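Local coordinates for protein putative Chlorite dismutase TA0507 (Thermoplasma acidophilum, PDB 3DTZ) that is of unknown function but belongs to the chlorite dismutase family, and so may bind heme and have oxidoreductase activity, at residues F58-I69 against I80-L90. Numbering follows the deposited sequence. Where two conformers were deposited one is given.
Sequences FSANPGYINFHI and IFWYSSRNPDL
Gly63 O is gripped twice: Ser85 OG donates to it at 2.7 Å from above the carbonyl plane, and a water donates at 2.6 Å while accepting from Arg86 N. With OG anti to the backbone N of Ser85 (chi1 -179°), the same hydroxyl can also take Asn87 N in an ST turn, so one side chain ties the turn at Gly63 to the loop that follows strand 79-85. Nearby, Tyr64 OH donates to Leu90 O at 2.7 Å, the acceptor lying in plane at the ring edge, and Phe58 CD1 sits over the centre of one face of the Tyr64 ring. A phenylalanine in place of Tyr64 would probably keep the ring packing but leave Leu90 O, in the first turn of helix 88-102, without this hydroxyl partner. The Phe58 ring is shared, because Phe67 CD1 lies over one of its faces while its own CE1 reaches 3.5 Å from Tyr83 CG, over the Tyr83 ring face, the two rings meeting obliquely. Beyond it, Phe67 runs alongside Phe81. Asn66, on the reverse of the sheet, divides its amide: OD1 accepts from Ser84 OG at 2.5 Å, and ND2 lies 3.3 Å above the Trp82 ring plane, the amide standing nearly perpendicular (88°) to it. Tyr116 and Thr26 also bond that serine hydroxyl. Reciprocal backbone bonds pair His68 with Trp82, His68 N reaching Trp82 O at 2.9 Å. With axes at 171°, the strands form an antiparallel beta hairpin, with helices 41-60 and 88-102 packed on the Phe67/Tyr83 face, within the ferredoxin-like alpha+beta fold of the chlorite dismutase family.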
ATOM      1  N   PHE D  58     -33.126   2.062  -6.644  1.00 14.27           N
ATOM      2  CA  PHE D  58     -33.360   1.775  -5.229  1.00 14.66           C
ATOM      3  C   PHE D  58     -34.816   2.061  -4.830  1.00 15.97           C
ATOM      4  O   PHE D  58     -35.413   1.273  -4.113  1.00 16.48           O
ATOM      5  CB  PHE D  58     -32.336   2.525  -4.341  1.00 14.46           C
ATOM      6  CG  PHE D  58     -30.959   1.895  -4.380  1.00 13.97           C
ATOM      7  CD1 PHE D  58     -30.658   0.799  -3.588  1.00 13.89           C
ATOM      8  CD2 PHE D  58     -29.986   2.378  -5.275  1.00 15.91           C
ATOM      9  CE1 PHE D  58     -29.379   0.207  -3.650  1.00 13.98           C
ATOM     10  CE2 PHE D  58     -28.723   1.795  -5.370  1.00 16.34           C
ATOM     11  CZ  PHE D  58     -28.411   0.705  -4.553  1.00 14.76           C
ATOM     12  N   SER D  59     -35.385   3.152  -5.327  1.00 16.98           N
ATOM     13  CA  SER D  59     -36.750   3.516  -4.935  1.00 18.95           C
ATOM     14  C   SER D  59     -37.755   2.535  -5.495  1.00 20.00           C
ATOM     15  O   SER D  59     -38.856   2.404  -4.959  1.00 20.69           O
ATOM     16  CB  SER D  59     -37.112   4.914  -5.428  1.00 19.14           C
ATOM     17  OG  SER D  59     -36.252   5.861  -4.827  1.00 23.55           O
ATOM     18  N   ALA D  60     -37.400   1.883  -6.600  1.00 20.87           N
ATOM     19  CA  ALA D  60     -38.344   1.015  -7.303  1.00 22.40           C
ATOM     20  C   ALA D  60     -38.533  -0.339  -6.630  1.00 23.13           C
ATOM     21  O   ALA D  60     -39.555  -0.977  -6.844  1.00 23.51           O
ATOM     22  CB  ALA D  60     -37.938   0.832  -8.765  1.00 22.79           C
ATOM     23  N   ASN D  61     -37.562  -0.765  -5.819  1.00 22.81           N
ATOM     24  CA  ASN D  61     -37.634  -2.050  -5.118  1.00 23.25           C
ATOM     25  C   ASN D  61     -37.895  -1.930  -3.595  1.00 23.01           C
ATOM     26  O   ASN D  61     -37.021  -1.452  -2.844  1.00 22.82           O
ATOM     27  CB  ASN D  61     -36.374  -2.902  -5.401  1.00 23.49           C
ATOM     28  CG  ASN D  61     -36.596  -4.374  -5.106  1.00 24.67           C
ATOM     29  OD1 ASN D  61     -37.306  -4.727  -4.163  1.00 25.36           O
ATOM     30  ND2 ASN D  61     -36.009  -5.247  -5.931  1.00 26.57           N
ATOM     31  N   PRO D  62     -39.079  -2.385  -3.132  1.00 22.10           N
ATOM     32  CA  PRO D  62     -39.467  -2.302  -1.717  1.00 21.69           C
ATOM     33  C   PRO D  62     -38.485  -3.062  -0.830  1.00 20.85           C
ATOM     34  O   PRO D  62     -38.379  -2.795   0.362  1.00 21.16           O
ATOM     35  CB  PRO D  62     -40.827  -3.005  -1.686  1.00 22.34           C
ATOM     36  CG  PRO D  62     -40.825  -3.870  -2.881  1.00 22.85           C
ATOM     37  CD  PRO D  62     -40.112  -3.073  -3.920  1.00 22.48           C
ATOM     38  N   GLY D  63     -37.733  -3.969  -1.428  1.00 19.74           N
ATOM     39  CA  GLY D  63     -36.733  -4.727  -0.680  1.00 18.27           C
ATOM     40  C   GLY D  63     -35.572  -3.890  -0.145  1.00 17.63           C
ATOM     41  O   GLY D  63     -34.868  -4.337   0.770  1.00 16.90           O
ATOM     42  N   TYR D  64     -35.351  -2.705  -0.719  1.00 16.67           N
ATOM     43  CA  TYR D  64     -34.328  -1.794  -0.182  1.00 16.34           C
ATOM     44  C   TYR D  64     -34.926  -0.951   0.927  1.00 16.13           C
ATOM     45  O   TYR D  64     -35.817  -0.134   0.688  1.00 16.47           O
ATOM     46  CB  TYR D  64     -33.678  -0.921  -1.256  1.00 16.50           C
ATOM     47  CG  TYR D  64     -32.940  -1.765  -2.278  1.00 16.35           C
ATOM     48  CD1 TYR D  64     -31.799  -2.505  -1.909  1.00 14.63           C
ATOM     49  CD2 TYR D  64     -33.379  -1.833  -3.591  1.00 15.51           C
ATOM     50  CE1 TYR D  64     -31.121  -3.287  -2.849  1.00 13.85           C
ATOM     51  CE2 TYR D  64     -32.733  -2.611  -4.525  1.00 14.62           C
ATOM     52  CZ  TYR D  64     -31.609  -3.338  -4.158  1.00 15.87           C
ATOM     53  OH  TYR D  64     -30.994  -4.126  -5.100  1.00 18.50           O
ATOM     54  N   ILE D  65     -34.404  -1.159   2.131  1.00 15.18           N
ATOM     55  CA  ILE D  65     -34.877  -0.466   3.329  1.00 15.45           C
ATOM     56  C   ILE D  65     -34.479   1.027   3.316  1.00 14.40           C
ATOM     57  O   ILE D  65     -35.310   1.912   3.623  1.00 15.12           O
ATOM     58  CB  ILE D  65     -34.403  -1.203   4.600  1.00 14.91           C
ATOM     59  CG1 ILE D  65     -35.039  -2.620   4.611  1.00 16.71           C
ATOM     60  CG2 ILE D  65     -34.726  -0.360   5.882  1.00 16.18           C
ATOM     61  CD1 ILE D  65     -34.502  -3.598   5.691  1.00 16.45           C
ATOM     62  N   ASN D  66     -33.232   1.302   2.912  1.00 14.21           N
ATOM     63  CA  ASN D  66     -32.779   2.672   2.715  1.00 12.72           C
ATOM     64  C   ASN D  66     -31.763   2.743   1.580  1.00 13.28           C
ATOM     65  O   ASN D  66     -31.174   1.714   1.169  1.00 12.48           O
ATOM     66  CB  ASN D  66     -32.251   3.325   4.036  1.00 13.45           C
ATOM     67  CG  ASN D  66     -30.911   2.767   4.493  1.00 15.25           C
ATOM     68  OD1 ASN D  66     -30.560   1.621   4.210  1.00 15.59           O
ATOM     69  ND2 ASN D  66     -30.142   3.595   5.193  1.00 17.09           N
ATOM     70  N   PHE D  67     -31.626   3.962   1.051  1.00 13.67           N
ATOM     71  CA  PHE D  67     -30.568   4.265   0.076  1.00 13.56           C
ATOM     72  C   PHE D  67     -30.320   5.760   0.173  1.00 13.25           C
ATOM     73  O   PHE D  67     -31.239   6.575  -0.025  1.00 12.84           O
ATOM     74  CB  PHE D  67     -30.994   3.924  -1.358  1.00 14.02           C
ATOM     75  CG  PHE D  67     -30.054   4.474  -2.383  1.00 14.48           C
ATOM     76  CD1 PHE D  67     -28.770   3.937  -2.494  1.00 14.11           C
ATOM     77  CD2 PHE D  67     -30.407   5.572  -3.155  1.00 15.64           C
ATOM     78  CE1 PHE D  67     -27.842   4.454  -3.427  1.00 15.98           C
ATOM     79  CE2 PHE D  67     -29.495   6.104  -4.098  1.00 16.32           C
ATOM     80  CZ  PHE D  67     -28.231   5.546  -4.228  1.00 15.17           C
ATOM     81  N   HIS D  68     -29.093   6.127   0.511  1.00 13.54           N
ATOM     82  CA  HIS D  68     -28.729   7.545   0.619  1.00 14.33           C
ATOM     83  C   HIS D  68     -27.395   7.789  -0.101  1.00 14.45           C
ATOM     84  O   HIS D  68     -26.528   6.925  -0.094  1.00 14.95           O
ATOM     85  CB  HIS D  68     -28.623   7.971   2.086  1.00 14.76           C
ATOM     86  CG  HIS D  68     -29.872   7.709   2.880  1.00 16.21           C
ATOM     87  ND1 HIS D  68     -31.088   8.265   2.548  1.00 20.61           N
ATOM     88  CD2 HIS D  68     -30.088   6.974   3.999  1.00 17.40           C
ATOM     89  CE1 HIS D  68     -32.011   7.847   3.402  1.00 20.58           C
ATOM     90  NE2 HIS D  68     -31.430   7.057   4.287  1.00 19.43           N
ATOM     91  N   ILE D  69     -27.249   8.985  -0.656  1.00 14.19           N
ATOM     92  CA  ILE D  69     -26.017   9.382  -1.349  1.00 14.99           C
ATOM     93  C   ILE D  69     -25.373  10.509  -0.515  1.00 14.01           C
ATOM     94  O   ILE D  69     -26.103  11.347   0.020  1.00 13.10           O
ATOM     95  CB  ILE D  69     -26.317   9.883  -2.799  1.00 15.78           C
ATOM     96  CG1 ILE D  69     -27.143   8.832  -3.558  1.00 15.51           C
ATOM     97  CG2 ILE D  69     -24.974  10.117  -3.525  1.00 16.88           C
ATOM     98  CD1 ILE D  69     -27.711   9.306  -4.888  1.00 15.68           C
ATOM     99  N   ILE D  80     -20.369   8.823  -1.833  1.00 13.32           N
ATOM    100  CA  ILE D  80     -20.530   7.641  -0.967  1.00 14.43           C
ATOM    101  C   ILE D  80     -21.987   7.218  -1.068  1.00 14.47           C
ATOM    102  O   ILE D  80     -22.872   8.067  -1.056  1.00 14.36           O
ATOM    103  CB  ILE D  80     -20.229   7.987   0.512  1.00 14.58           C
ATOM    104  CG1 ILE D  80     -18.814   8.563   0.652  1.00 15.75           C
ATOM    105  CG2 ILE D  80     -20.414   6.732   1.435  1.00 14.54           C
ATOM    106  CD1 ILE D  80     -18.627   9.516   1.912  1.00 16.93           C
ATOM    107  N   PHE D  81     -22.212   5.910  -1.203  1.00 14.51           N
ATOM    108  CA  PHE D  81     -23.538   5.302  -1.253  1.00 14.32           C
ATOM    109  C   PHE D  81     -23.723   4.432  -0.008  1.00 13.75           C
ATOM    110  O   PHE D  81     -22.822   3.695   0.375  1.00 14.51           O
ATOM    111  CB  PHE D  81     -23.631   4.374  -2.496  1.00 15.15           C
ATOM    112  CG  PHE D  81     -23.526   5.104  -3.812  1.00 16.73           C
ATOM    113  CD1 PHE D  81     -24.585   5.916  -4.250  1.00 16.36           C
ATOM    114  CD2 PHE D  81     -22.377   5.007  -4.603  1.00 16.62           C
ATOM    115  CE1 PHE D  81     -24.509   6.613  -5.464  1.00 17.44           C
ATOM    116  CE2 PHE D  81     -22.282   5.718  -5.825  1.00 15.81           C
ATOM    117  CZ  PHE D  81     -23.366   6.501  -6.259  1.00 15.68           C
ATOM    118  N   TRP D  82     -24.902   4.479   0.588  1.00 14.19           N
ATOM    119  CA  TRP D  82     -25.239   3.602   1.706  1.00 13.97           C
ATOM    120  C   TRP D  82     -26.626   2.992   1.432  1.00 12.96           C
ATOM    121  O   TRP D  82     -27.557   3.714   1.143  1.00 13.88           O
ATOM    122  CB  TRP D  82     -25.265   4.412   2.999  1.00 14.39           C
ATOM    123  CG  TRP D  82     -25.757   3.688   4.219  1.00 14.17           C
ATOM    124  CD1 TRP D  82     -25.569   2.349   4.538  1.00 13.70           C
ATOM    125  CD2 TRP D  82     -26.504   4.263   5.299  1.00 13.86           C
ATOM    126  NE1 TRP D  82     -26.180   2.070   5.754  1.00 14.05           N
ATOM    127  CE2 TRP D  82     -26.743   3.224   6.248  1.00 13.77           C
ATOM    128  CE3 TRP D  82     -26.985   5.567   5.572  1.00 14.36           C
ATOM    129  CZ2 TRP D  82     -27.436   3.449   7.461  1.00 13.69           C
ATOM    130  CZ3 TRP D  82     -27.684   5.795   6.780  1.00 14.85           C
ATOM    131  CH2 TRP D  82     -27.931   4.723   7.700  1.00 15.41           C
ATOM    132  N   TYR D  83     -26.758   1.671   1.520  1.00 13.39           N
ATOM    133  CA  TYR D  83     -28.098   1.054   1.350  1.00 12.79           C
ATOM    134  C   TYR D  83     -28.190  -0.225   2.171  1.00 13.28           C
ATOM    135  O   TYR D  83     -27.142  -0.820   2.512  1.00 11.93           O
ATOM    136  CB  TYR D  83     -28.398   0.741  -0.130  1.00 12.39           C
ATOM    137  CG  TYR D  83     -27.328  -0.046  -0.828  1.00 14.39           C
ATOM    138  CD1 TYR D  83     -27.327  -1.445  -0.809  1.00 13.73           C
ATOM    139  CD2 TYR D  83     -26.261   0.614  -1.456  1.00 14.26           C
ATOM    140  CE1 TYR D  83     -26.290  -2.165  -1.462  1.00 13.59           C
ATOM    141  CE2 TYR D  83     -25.257  -0.077  -2.088  1.00 14.52           C
ATOM    142  CZ  TYR D  83     -25.275  -1.455  -2.091  1.00 14.33           C
ATOM    143  OH  TYR D  83     -24.232  -2.102  -2.710  1.00 17.39           O
ATOM    144  N   SER D  84     -29.424  -0.664   2.423  1.00 13.25           N
ATOM    145  CA  SER D  84     -29.692  -1.808   3.312  1.00 13.40           C
ATOM    146  C   SER D  84     -30.857  -2.648   2.785  1.00 13.62           C
ATOM    147  O   SER D  84     -31.758  -2.112   2.163  1.00 11.86           O
ATOM    148  CB  SER D  84     -30.006  -1.329   4.734  1.00 13.73           C
ATOM    149  OG  SER D  84     -29.144  -0.270   5.142  1.00 15.57           O
ATOM    150  N   SER D  85     -30.838  -3.952   3.072  1.00 13.41           N
ATOM    151  CA  SER D  85     -31.907  -4.880   2.663  1.00 13.73           C
ATOM    152  C   SER D  85     -31.774  -6.179   3.449  1.00 14.25           C
ATOM    153  O   SER D  85     -30.675  -6.565   3.794  1.00 14.97           O
ATOM    154  CB  SER D  85     -31.775  -5.255   1.178  1.00 13.44           C
ATOM    155  OG  SER D  85     -32.835  -6.151   0.773  1.00 14.70           O
ATOM    156  N   ARG D  86     -32.895  -6.851   3.711  1.00 14.36           N
ATOM    157  CA  ARG D  86     -32.847  -8.196   4.280  0.50 14.57           C
ATOM    158  C   ARG D  86     -32.474  -9.229   3.227  1.00 15.08           C
ATOM    159  O   ARG D  86     -32.134 -10.359   3.575  1.00 16.95           O
ATOM    160  CB  ARG D  86     -34.184  -8.570   4.945  0.50 14.41           C
ATOM    161  CG  ARG D  86     -34.439  -7.794   6.223  0.50 13.39           C
ATOM    162  CD  ARG D  86     -35.610  -8.339   7.030  0.50 13.82           C
ATOM    163  NE  ARG D  86     -35.647  -7.669   8.330  0.50 12.32           N
ATOM    164  CZ  ARG D  86     -36.309  -6.545   8.599  0.50 14.49           C
ATOM    165  NH1 ARG D  86     -37.047  -5.941   7.666  0.50 14.93           N
ATOM    166  NH2 ARG D  86     -36.248  -6.025   9.829  0.50 14.19           N
ATOM    167  N   ASN D  87     -32.510  -8.830   1.954  1.00 15.22           N
ATOM    168  CA  ASN D  87     -32.311  -9.773   0.828  1.00 16.57           C
ATOM    169  C   ASN D  87     -30.876  -9.710   0.291  1.00 16.67           C
ATOM    170  O   ASN D  87     -30.505  -8.731  -0.364  1.00 15.95           O
ATOM    171  CB  ASN D  87     -33.311  -9.496  -0.309  1.00 16.28           C
ATOM    172  CG  ASN D  87     -33.329 -10.610  -1.368  1.00 18.46           C
ATOM    173  OD1 ASN D  87     -32.339 -11.307  -1.576  1.00 18.09           O
ATOM    174  ND2 ASN D  87     -34.476 -10.785  -2.019  1.00 19.73           N
ATOM    175  N   PRO D  88     -30.085 -10.769   0.525  1.00 17.75           N
ATOM    176  CA  PRO D  88     -28.679 -10.760   0.089  1.00 18.40           C
ATOM    177  C   PRO D  88     -28.506 -10.761  -1.437  1.00 17.84           C
ATOM    178  O   PRO D  88     -27.476 -10.308  -1.935  1.00 18.19           O
ATOM    179  CB  PRO D  88     -28.088 -12.017   0.740  1.00 18.88           C
ATOM    180  CG  PRO D  88     -29.230 -12.911   0.984  1.00 19.04           C
ATOM    181  CD  PRO D  88     -30.457 -12.035   1.182  1.00 19.21           C
ATOM    182  N   ASP D  89     -29.528 -11.235  -2.152  1.00 18.73           N
ATOM    183  CA  ASP D  89     -29.616 -11.173  -3.618  1.00 18.78           C
ATOM    184  C   ASP D  89     -29.803  -9.739  -4.078  1.00 16.95           C
ATOM    185  O   ASP D  89     -29.173  -9.291  -5.032  1.00 16.07           O
ATOM    186  CB  ASP D  89     -30.766 -12.089  -4.114  1.00 20.74           C
ATOM    187  CG  ASP D  89     -31.018 -11.996  -5.634  1.00 25.92           C
ATOM    188  OD1 ASP D  89     -30.056 -12.151  -6.424  1.00 30.12           O
ATOM    189  OD2 ASP D  89     -32.197 -11.789  -6.032  1.00 31.50           O
ATOM    190  N   LEU D  90     -30.652  -8.996  -3.385  1.00 16.60           N
ATOM    191  CA  LEU D  90     -30.750  -7.567  -3.646  1.00 15.94           C
ATOM    192  C   LEU D  90     -29.449  -6.835  -3.345  1.00 14.79           C
ATOM    193  O   LEU D  90     -29.161  -5.833  -3.974  1.00 14.84           O
ATOM    194  CB  LEU D  90     -31.927  -6.945  -2.895  1.00 15.75           C
ATOM    195  CG  LEU D  90     -33.326  -7.432  -3.339  1.00 16.55           C
ATOM    196  CD1 LEU D  90     -34.353  -6.618  -2.615  1.00 18.38           C
ATOM    197  CD2 LEU D  90     -33.495  -7.298  -4.859  1.00 20.16           C
TER
HETATM  198  O   HOH W   1     -35.518  -5.865   2.822  1.00 15.50           O